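Cytochrome P450 monooxygenase (Rhodococcus sp. ECU0066, PDB 6KBH) probably acts as a self-sufficient cytochrome P450 monooxygenase, carrying electrons through FMN and a 2Fe-2S cluster to a heme that activates oxygen. Local coordinates at residues A[242-247]-A[255-260]; A[134-139]-A[269-274]. All coordinates share one frame; numbering follows the deposited sequence.

Contact 1 (A[242-247]-A[255-260]); sequences KMRKDP and FGIRVQ
Arg258 points its guanidinium at the carbonyl oxygen of Pro247, which lies at the edge of the group and near its plane. Arg258 NE reaches Pro247 O at 2.7 Å, but the bond is bent, 121° at the hydrogen, and therefore weak; a second weak bond from NH2 is doubtful because the position of that nitrogen is uncertain. With CG anti to the carbonyl carbon (chi1 -35°) and the chain extended to NE, the long side chain spans the distance from the helix to the loop. Asp248 adds a weak, long ion pair to NE. Were Arg258 replaced by alanine, the Pro247 carbonyl would probably lose its NE donor, and Asp248 its distant positive partner.

At the other polar end, Arg244 and Gln260 cross at about a right angle, their planes 41° apart. Arg244 NH1 comes within 3.0 Å of Gln260 OE1, but the angle is too poor for a hydrogen bond, and the firm partner of the guanidinium is Asp269, through a salt bridge.

Between these ends lies the apolar part. Ile257 directs its CG2 branch onto the Pro247 ring, 4.0 Å from CB, while CD1 reaches the backbone carbonyl of Met243. The branched isoleucine suits this buried place by serving two parts of the loop at once. The aliphatic base of Arg258 widens the patch, its CG 4.1 Å from Pro247 CB.

Here a loop folds back on the helix that follows it, joining helix 219-242 to helix 252-262, consistent with the G-H connection of the P450 fold.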
loop_
_atom_site.group_PDB
_atom_site.type_symbol
_atom_site.label_atom_id
_atom_site.label_comp_id
_atom_site.label_asym_id
_atom_site.label_seq_id
_atom_site.Cartn_x
_atom_site.Cartn_y
_atom_site.Cartn_z
ATOM N N LYS A 242 13.210 18.059 -28.960
ATOM C CA LYS A 242 13.913 16.905 -29.511
ATOM C C LYS A 242 13.052 15.648 -29.436
ATOM O O LYS A 242 12.886 14.937 -30.434
ATOM C CB LYS A 242 15.238 16.695 -28.779
ATOM C CG LYS A 242 15.952 15.422 -29.194
ATOM C CD LYS A 242 17.041 15.027 -28.215
ATOM C CE LYS A 242 18.339 15.756 -28.507
ATOM N NZ LYS A 242 19.474 15.189 -27.727
ATOM N N MET A 243 12.501 15.351 -28.259
ATOM C CA MET A 243 11.624 14.201 -28.086
ATOM C C MET A 243 10.213 14.462 -28.589
ATOM O O MET A 243 9.360 13.574 -28.483
ATOM C CB MET A 243 11.572 13.783 -26.613
ATOM C CG MET A 243 11.110 14.886 -25.670
ATOM S SD MET A 243 10.907 14.350 -23.957
ATOM C CE MET A 243 12.602 14.019 -23.506
ATOM N N ARG A 244 9.957 15.647 -29.145
ATOM C CA ARG A 244 8.631 15.969 -29.653
ATOM C C ARG A 244 8.230 15.041 -30.801
ATOM O O ARG A 244 7.035 14.814 -31.019
ATOM C CB ARG A 244 8.585 17.432 -30.100
ATOM C CG ARG A 244 7.184 18.033 -30.260
ATOM C CD ARG A 244 6.417 18.060 -28.950
ATOM N NE ARG A 244 6.478 19.352 -28.271
ATOM C CZ ARG A 244 5.450 20.192 -28.178
ATOM N NH1 ARG A 244 4.290 19.877 -28.736
ATOM N NH2 ARG A 244 5.581 21.340 -27.528
ATOM N N LYS A 245 9.190 14.458 -31.521
ATOM C CA LYS A 245 8.863 13.694 -32.717
ATOM C C LYS A 245 9.208 12.207 -32.573
ATOM O O LYS A 245 9.198 11.459 -33.563
ATOM C CB LYS A 245 9.510 14.329 -33.946
ATOM C CG LYS A 245 11.061 14.524 -33.910
ATOM C CD LYS A 245 11.838 13.221 -33.729
ATOM C CE LYS A 245 13.331 13.343 -33.458
ATOM N NZ LYS A 245 13.802 11.999 -32.982
ATOM N N ASP A 246 9.492 11.757 -31.340
ATOM C CA ASP A 246 9.504 10.339 -30.964
ATOM C C ASP A 246 8.521 10.202 -29.804
ATOM O O ASP A 246 8.932 10.024 -28.648
ATOM C CB ASP A 246 10.902 9.853 -30.571
ATOM C CG ASP A 246 10.946 8.340 -30.189
ATOM O OD1 ASP A 246 9.892 7.652 -30.134
ATOM O OD2 ASP A 246 12.077 7.837 -29.989
ATOM N N PRO A 247 7.213 10.370 -30.067
ATOM C CA PRO A 247 6.247 10.266 -28.963
ATOM C C PRO A 247 6.069 8.846 -28.462
ATOM O O PRO A 247 5.866 8.648 -27.258
ATOM C CB PRO A 247 4.945 10.824 -29.566
ATOM C CG PRO A 247 5.055 10.590 -31.014
ATOM C CD PRO A 247 6.541 10.689 -31.349
ATOM N N PHE A 255 4.689 9.975 -23.133
ATOM C CA PHE A 255 3.281 9.723 -22.834
ATOM C C PHE A 255 2.480 11.020 -22.853
ATOM O O PHE A 255 1.340 11.044 -23.333
ATOM C CB PHE A 255 3.171 9.008 -21.486
ATOM C CG PHE A 255 1.768 8.598 -21.087
ATOM C CD1 PHE A 255 0.784 9.534 -20.795
ATOM C CD2 PHE A 255 1.451 7.252 -20.967
ATOM C CE1 PHE A 255 -0.487 9.135 -20.422
ATOM C CE2 PHE A 255 0.179 6.851 -20.586
ATOM C CZ PHE A 255 -0.786 7.793 -20.316
ATOM N N GLY A 256 3.065 12.112 -22.360
ATOM C CA GLY A 256 2.374 13.388 -22.393
ATOM C C GLY A 256 2.174 13.925 -23.796
ATOM O O GLY A 256 1.222 14.667 -24.051
ATOM N N ILE A 257 3.066 13.572 -24.725
ATOM C CA ILE A 257 2.949 14.085 -26.086
ATOM C C ILE A 257 1.760 13.453 -26.799
ATOM O O ILE A 257 1.049 14.121 -27.557
ATOM C CB ILE A 257 4.257 13.855 -26.861
ATOM C CG1 ILE A 257 5.440 14.445 -26.093
ATOM C CG2 ILE A 257 4.168 14.475 -28.244
ATOM C CD1 ILE A 257 6.781 13.986 -26.605
ATOM N N ARG A 258 1.519 12.159 -26.564
ATOM C CA ARG A 258 0.422 11.484 -27.248
ATOM C C ARG A 258 -0.934 11.980 -26.771
ATOM O O ARG A 258 -1.882 12.031 -27.562
ATOM C CB ARG A 258 0.537 9.974 -27.058
ATOM C CG ARG A 258 1.967 9.496 -27.032
ATOM C CD ARG A 258 2.072 7.987 -26.968
ATOM N NE ARG A 258 3.465 7.595 -26.789
ATOM C CZ ARG A 258 3.945 7.037 -25.683
ATOM N NH1 ARG A 258 3.139 6.789 -24.663
ATOM N NH2 ARG A 258 5.231 6.728 -25.599
ATOM N N VAL A 259 -1.049 12.347 -25.493
ATOM C CA VAL A 259 -2.312 12.892 -25.014
ATOM C C VAL A 259 -2.544 14.281 -25.595
ATOM O O VAL A 259 -3.693 14.718 -25.740
ATOM C CB VAL A 259 -2.360 12.894 -23.473
ATOM C CG1 VAL A 259 -1.828 11.581 -22.922
ATOM C CG2 VAL A 259 -1.580 14.062 -22.904
ATOM N N GLN A 260 -1.467 14.990 -25.952
ATOM C CA GLN A 260 -1.617 16.279 -26.621
ATOM C C GLN A 260 -2.296 16.113 -27.973
ATOM O O GLN A 260 -3.204 16.873 -28.323
ATOM C CB GLN A 260 -0.256 16.956 -26.783
ATOM C CG GLN A 260 -0.352 18.398 -27.250
ATOM C CD GLN A 260 1.002 19.041 -27.463
ATOM O OE1 GLN A 260 2.031 18.367 -27.462
ATOM N NE2 GLN A 260 1.008 20.356 -27.646
#

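Contact 2 (A[134-139]-A[269-274]); sequences MPRRRA and DSYLHS. With HEM (protoporphyrin IX containing Fe), chain C.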
loop_
_atom_site.group_PDB
_atom_site.type_symbol
_atom_site.label_atom_id
_atom_site.label_comp_id
_atom_site.label_asym_id
_atom_site.label_seq_id
_atom_site.Cartn_x
_atom_site.Cartn_y
_atom_site.Cartn_z
ATOM N N MET A 134 -8.318 18.182 -12.551
ATOM C CA MET A 134 -8.700 16.771 -12.613
ATOM C C MET A 134 -8.528 16.167 -14.002
ATOM O O MET A 134 -7.932 15.080 -14.102
ATOM C CB MET A 134 -10.133 16.589 -12.098
ATOM C CG MET A 134 -10.255 16.502 -10.584
ATOM S SD MET A 134 -9.001 15.464 -9.800
ATOM C CE MET A 134 -9.342 13.863 -10.519
ATOM N N PRO A 135 -9.010 16.779 -15.094
ATOM C CA PRO A 135 -8.759 16.176 -16.416
ATOM C C PRO A 135 -7.286 15.972 -16.714
ATOM O O PRO A 135 -6.913 14.950 -17.304
ATOM C CB PRO A 135 -9.399 17.182 -17.382
ATOM C CG PRO A 135 -10.458 17.839 -16.579
ATOM C CD PRO A 135 -9.886 17.960 -15.201
ATOM N N ARG A 136 -6.432 16.915 -16.314
ATOM C CA ARG A 136 -5.002 16.758 -16.554
ATOM C C ARG A 136 -4.415 15.658 -15.680
ATOM O O ARG A 136 -3.507 14.936 -16.107
ATOM C CB ARG A 136 -4.284 18.081 -16.303
ATOM C CG ARG A 136 -4.742 19.235 -17.179
ATOM C CD ARG A 136 -3.706 20.328 -17.110
ATOM N NE ARG A 136 -4.177 21.656 -17.488
ATOM C CZ ARG A 136 -3.895 22.246 -18.646
ATOM N NH1 ARG A 136 -3.147 21.621 -19.547
ATOM N NH2 ARG A 136 -4.355 23.463 -18.903
ATOM N N ARG A 137 -4.915 15.518 -14.449
ATOM C CA ARG A 137 -4.450 14.446 -13.573
ATOM C C ARG A 137 -4.885 13.087 -14.103
ATOM O O ARG A 137 -4.074 12.161 -14.207
ATOM C CB ARG A 137 -4.973 14.664 -12.152
ATOM C CG ARG A 137 -4.601 13.559 -11.168
ATOM C CD ARG A 137 -5.311 13.751 -9.834
ATOM N NE ARG A 137 -5.082 12.643 -8.908
ATOM C CZ ARG A 137 -4.113 12.613 -7.997
ATOM N NH1 ARG A 137 -3.267 13.629 -7.885
ATOM N NH2 ARG A 137 -3.985 11.562 -7.197
ATOM N N ARG A 138 -6.170 12.950 -14.438
ATOM C CA ARG A 138 -6.668 11.685 -14.966
ATOM C C ARG A 138 -5.993 11.336 -16.287
ATOM O O ARG A 138 -5.671 10.168 -16.539
ATOM C CB ARG A 138 -8.185 11.754 -15.131
ATOM C CG ARG A 138 -8.950 11.977 -13.830
ATOM C CD ARG A 138 -10.454 11.876 -14.042
ATOM N NE ARG A 138 -11.225 12.343 -12.890
ATOM C CZ ARG A 138 -11.615 11.570 -11.879
ATOM N NH1 ARG A 138 -11.307 10.279 -11.865
ATOM N NH2 ARG A 138 -12.316 12.086 -10.878
ATOM N N ALA A 139 -5.761 12.336 -17.140
ATOM C CA ALA A 139 -5.101 12.077 -18.416
ATOM C C ALA A 139 -3.663 11.621 -18.214
ATOM O O ALA A 139 -3.188 10.714 -18.909
ATOM C CB ALA A 139 -5.144 13.325 -19.297
ATOM N N ASP A 269 1.249 23.028 -25.353
ATOM C CA ASP A 269 2.705 23.103 -25.466
ATOM C C ASP A 269 3.319 23.745 -24.229
ATOM O O ASP A 269 4.391 23.330 -23.771
ATOM C CB ASP A 269 3.104 23.874 -26.722
ATOM C CG ASP A 269 2.802 23.110 -27.989
ATOM O OD1 ASP A 269 2.688 21.867 -27.920
ATOM O OD2 ASP A 269 2.667 23.753 -29.050
ATOM N N SER A 270 2.646 24.748 -23.661
ATOM C CA SER A 270 3.122 25.341 -22.416
ATOM C C SER A 270 3.096 24.335 -21.276
ATOM O O SER A 270 3.976 24.354 -20.407
ATOM C CB SER A 270 2.282 26.567 -22.058
ATOM O OG SER A 270 0.958 26.192 -21.715
ATOM N N TYR A 271 2.110 23.436 -21.272
ATOM C CA TYR A 271 1.919 22.556 -20.124
ATOM C C TYR A 271 3.028 21.514 -20.018
ATOM O O TYR A 271 3.553 21.273 -18.924
ATOM C CB TYR A 271 0.556 21.876 -20.196
ATOM C CG TYR A 271 0.153 21.323 -18.860
ATOM C CD1 TYR A 271 -0.284 22.169 -17.857
ATOM C CD2 TYR A 271 0.243 19.965 -18.588
ATOM C CE1 TYR A 271 -0.635 21.685 -16.629
ATOM C CE2 TYR A 271 -0.112 19.465 -17.354
ATOM C CZ TYR A 271 -0.550 20.330 -16.376
ATOM O OH TYR A 271 -0.913 19.842 -15.141
ATOM N N LEU A 272 3.379 20.861 -21.134
ATOM C CA LEU A 272 4.438 19.855 -21.074
ATOM C C LEU A 272 5.798 20.496 -20.876
ATOM O O LEU A 272 6.693 19.874 -20.296
ATOM C CB LEU A 272 4.476 18.968 -22.324
ATOM C CG LEU A 272 3.262 18.103 -22.654
ATOM C CD1 LEU A 272 2.251 18.979 -23.280
ATOM C CD2 LEU A 272 3.598 16.962 -23.587
ATOM N N HIS A 273 5.985 21.721 -21.364
ATOM C CA HIS A 273 7.182 22.460 -20.986
ATOM C C HIS A 273 7.209 22.687 -19.482
ATOM O O HIS A 273 8.267 22.590 -18.848
ATOM C CB HIS A 273 7.249 23.787 -21.741
ATOM C CG HIS A 273 8.608 24.409 -21.729
ATOM N ND1 HIS A 273 8.881 25.621 -22.328
ATOM C CD2 HIS A 273 9.775 23.986 -21.187
ATOM C CE1 HIS A 273 10.158 25.914 -22.155
ATOM N NE2 HIS A 273 10.721 24.939 -21.467
ATOM N N SER A 274 6.047 22.974 -18.891
ATOM C CA SER A 274 5.948 23.025 -17.436
ATOM C C SER A 274 6.118 21.640 -16.825
ATOM O O SER A 274 6.767 21.491 -15.783
ATOM C CB SER A 274 4.609 23.636 -17.022
ATOM O OG SER A 274 4.547 25.015 -17.345
HETATM C CHA HEM C . 1.660 16.172 -5.070
HETATM C CHB HEM C . 4.432 14.446 -1.225
HETATM C CHC HEM C . 7.557 11.812 -4.588
HETATM C CHD HEM C . 4.784 13.540 -8.374
HETATM C C1A HEM C . 2.336 15.778 -3.832
HETATM C C2A HEM C . 1.696 16.370 -2.652
HETATM C C3A HEM C . 2.460 15.889 -1.585
HETATM C C4A HEM C . 3.504 15.048 -2.227
HETATM C CMA HEM C . 2.257 16.176 -0.130
HETATM C CAA HEM C . 0.492 17.258 -2.575
HETATM C CBA HEM C . -0.753 16.583 -2.089
HETATM C CGA HEM C . -2.060 17.295 -2.187
HETATM O O1A HEM C . -1.858 18.525 -2.369
HETATM O O2A HEM C . -3.003 16.469 -2.059
HETATM C C1B HEM C . 5.540 13.582 -1.740
HETATM C C2B HEM C . 6.582 12.872 -0.865
HETATM C C3B HEM C . 7.553 12.048 -1.924
HETATM C C4B HEM C . 6.998 12.356 -3.302
HETATM C CMB HEM C . 6.692 12.926 0.621
HETATM C CAB HEM C . 8.737 11.198 -1.611
HETATM C CBB HEM C . 8.577 10.117 -0.599
HETATM C C1C HEM C . 6.834 12.241 -5.819
HETATM C C2C HEM C . 7.470 11.662 -6.973
HETATM C C3C HEM C . 6.726 12.127 -8.034
HETATM C C4C HEM C . 5.700 12.945 -7.405
HETATM C CMC HEM C . 8.660 10.761 -7.012
HETATM C CAC HEM C . 6.939 11.815 -9.483
HETATM C CBC HEM C . 7.473 12.846 -10.411
HETATM C C1D HEM C . 3.798 14.345 -7.643
HETATM C C2D HEM C . 2.807 14.999 -8.560
HETATM C C3D HEM C . 1.822 15.830 -7.529
HETATM C C4D HEM C . 2.395 15.524 -6.174
HETATM C CMD HEM C . 2.756 14.903 -10.045
HETATM C CAD HEM C . 0.642 16.663 -7.883
HETATM C CBD HEM C . -0.608 15.907 -8.197
HETATM C CGD HEM C . -1.886 16.661 -8.138
HETATM O O1D HEM C . -1.687 17.710 -7.480
HETATM O O2D HEM C . -2.797 16.041 -8.743
HETATM N NA HEM C . 3.452 14.965 -3.599
HETATM N NB HEM C . 5.738 13.221 -3.186
HETATM N NC HEM C . 5.737 13.037 -6.060
HETATM N ND HEM C . 3.616 14.563 -6.136
HETATM FE FE HEM C . 4.791 14.000 -4.647
#
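Arg136 lays its guanidinium nearly flat on the phenol ring of Tyr271, the two planes only 18° apart and their centres separated by 4.1 Å. This is a cation-pi stack: Arg136 NH1 comes over the CG-CD1 side of the ring, 3.4 Å from Tyr271 CD1. Arginine suits the place because its flat cation can lie on an aromatic face while its methylene groups add apolar contact. The CD methylene provides that second element, a CH-pi contact 3.6 Å from the ring centroid and nearer the phenol end. Tyr271, with CG anti to its backbone N (chi1 -162°), extends from its own helix to receive both.

Glu128 OE2 is hydrogen-bonded to Tyr271 OH, and its other oxygen lies in a long, weak ion pair with Arg136 NE.

Heme binding falls to the next residue, Arg137, which points away from Tyr271. Arg137 NH1 donates to propionate oxygen O2D of the heme at 2.6 Å, with the carboxylate carbon in the guanidinium plane, and the same NH1 also bonds to Gln392 O. A long, positive side chain suits this place and probably offsets part of the propionate charge, together with other groups bonded to the heme, His133, Arg334 and His391.

Helix 133-139 thus meets the start of helix 269-281 through one long pair of side chains, while Leu272 of the latter packs against helices 219-242 and 252-262.

In the fold
Contact 1 is nested within the long chain loop closed by contact 2, and their centres lie about 12 Å apart. The salt bridge between Arg244 and Asp269 joins them (Arg244 NH1 to Asp269 OD1, 2.7 Å), tying the loop at 242-247 to the start of helix 269-281. Packing adds to it: Leu272 CD2 lies 3.3 Å from Gly256 O, and Phe255 CE1 is 3.5 Å from Ala139 O, so helix 252-262 touches both helices of contact 2. Only contact 2 reaches the heme directly, through Arg137; in contact 1 the Phe255 side chain stays about 12 Å from the heme at the nearest atoms.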